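Local atomic coordinates of Alr2269 protein (Nostoc sp., PDB entry 3MC8), a protein that probably helps assemble beta-barrel proteins into the cyanobacterial outer membrane, contributing a row of POTRA domains as in Omp85-family proteins. Residues Gly219-Ile224 with Val298-Asn303. Residues are numbered along the deposited sequence; the frame is centred on the assembly and turned at random.
Sequences GVVENI and VNVVVN
V298 is held through both of its backbone polar groups: its N donates to V220 O at 3.2 Å and its O accepts from E222 N at 2.8 Å. A third bond, from V300 N to N223 O at 2.8 Å, is nearly straight. The strands run parallel, but three steps from V221 to I224 match only two from V298 to V300. The extra residue makes a beta bulge at E222, whose psi of -43° bends the chain away from extended form.

The apolar contacts lie on the face carrying V221, I224, V298 and V300. V221 sets CG1 anti to its backbone N (chi1 -177°), which brings that methyl within 3.9 Å of V300 CG2. Beta-branched valines suit extended backbone, and V298 and V300 continue this packing onto L289 of strand 282-291. G219, with phi at 119°, takes a turn in which a side chain would strike the preceding carbonyl.

E222 instead directs its acid to the turn before V298, where its two oxygens accept from the backbone N atoms of T293 and D294.

First strand beside last, with helices and strand 282-291 between them in sequence, is the POTRA topology. The bonds therefore fix edge strand 221-229 to the central strand 298-306 of this domain's sheet through backbone and valine packing, while the bulge lets a carboxylate tie the edge strand to the neighbouring hairpin.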
# COMPACT_ATOMS: atom_id res chain seq x y z
N GLY A 219 4.41 -2.82 9.90
CA GLY A 219 5.33 -1.90 10.55
C GLY A 219 6.22 -2.53 11.60
O GLY A 219 6.48 -1.96 12.69
N VAL A 220 6.71 -3.71 11.27
CA VAL A 220 7.52 -4.46 12.18
C VAL A 220 8.79 -3.69 12.40
O VAL A 220 9.39 -3.21 11.47
CB VAL A 220 7.82 -5.86 11.60
CG1 VAL A 220 8.87 -6.56 12.43
CG2 VAL A 220 6.53 -6.69 11.53
N VAL A 221 9.18 -3.58 13.66
CA VAL A 221 10.38 -2.87 14.09
C VAL A 221 11.57 -3.81 14.02
O VAL A 221 11.47 -4.93 14.42
CB VAL A 221 10.24 -2.45 15.54
CG1 VAL A 221 11.43 -1.65 15.98
CG2 VAL A 221 8.98 -1.68 15.71
N GLU A 222 12.69 -3.32 13.55
CA GLU A 222 13.89 -4.10 13.39
C GLU A 222 14.92 -3.79 14.47
O GLU A 222 15.57 -4.69 14.98
CB GLU A 222 14.46 -3.72 12.05
CG GLU A 222 15.62 -4.52 11.55
CD GLU A 222 15.96 -4.11 10.13
OE1 GLU A 222 15.12 -4.34 9.21
OE2 GLU A 222 17.05 -3.51 9.95
N ASN A 223 15.11 -2.52 14.79
CA ASN A 223 16.06 -2.10 15.80
C ASN A 223 15.51 -0.88 16.49
O ASN A 223 14.78 -0.11 15.87
CB ASN A 223 17.42 -1.80 15.18
CG ASN A 223 18.29 -3.05 15.02
OD1 ASN A 223 18.81 -3.59 16.03
ND2 ASN A 223 18.47 -3.53 13.77
N ILE A 224 15.83 -0.72 17.76
CA ILE A 224 15.51 0.45 18.53
C ILE A 224 16.83 0.99 19.02
O ILE A 224 17.65 0.23 19.51
CB ILE A 224 14.68 0.04 19.76
CG1 ILE A 224 13.38 -0.61 19.29
CG2 ILE A 224 14.38 1.25 20.66
CD1 ILE A 224 12.46 -1.06 20.42
N VAL A 298 11.20 -1.14 9.86
CA VAL A 298 11.63 0.18 10.26
C VAL A 298 12.65 0.10 11.43
O VAL A 298 12.72 -0.86 12.19
CB VAL A 298 10.36 1.01 10.62
CG1 VAL A 298 9.62 0.42 11.79
CG2 VAL A 298 10.73 2.39 10.93
N ASN A 299 13.49 1.10 11.54
CA ASN A 299 14.32 1.25 12.69
C ASN A 299 13.77 2.40 13.46
O ASN A 299 13.37 3.37 12.86
CB ASN A 299 15.73 1.56 12.25
CG ASN A 299 16.42 0.35 11.69
OD1 ASN A 299 15.96 -0.77 11.87
ND2 ASN A 299 17.53 0.55 11.00
N VAL A 300 13.71 2.28 14.77
CA VAL A 300 13.21 3.33 15.60
C VAL A 300 14.38 3.93 16.33
O VAL A 300 15.26 3.20 16.77
CB VAL A 300 12.17 2.81 16.59
CG1 VAL A 300 11.75 3.89 17.58
CG2 VAL A 300 10.96 2.26 15.82
N VAL A 301 14.39 5.26 16.44
CA VAL A 301 15.38 5.98 17.18
C VAL A 301 14.68 6.82 18.21
O VAL A 301 13.79 7.60 17.87
CB VAL A 301 16.17 6.94 16.26
CG1 VAL A 301 17.13 7.82 17.09
CG2 VAL A 301 16.97 6.16 15.23
N VAL A 302 15.05 6.69 19.48
CA VAL A 302 14.48 7.55 20.48
C VAL A 302 15.50 8.64 20.64
O VAL A 302 16.65 8.37 21.05
CB VAL A 302 14.28 6.86 21.82
CG1 VAL A 302 13.62 7.81 22.76
CG2 VAL A 302 13.44 5.61 21.66
N ASN A 303 15.08 9.85 20.33
CA ASN A 303 15.94 11.03 20.36
C ASN A 303 15.66 11.80 21.63
O ASN A 303 14.49 12.03 21.97
CB ASN A 303 15.62 11.98 19.18
CG ASN A 303 15.78 11.32 17.85
OD1 ASN A 303 16.88 10.92 17.47
ND2 ASN A 303 14.68 11.19 17.14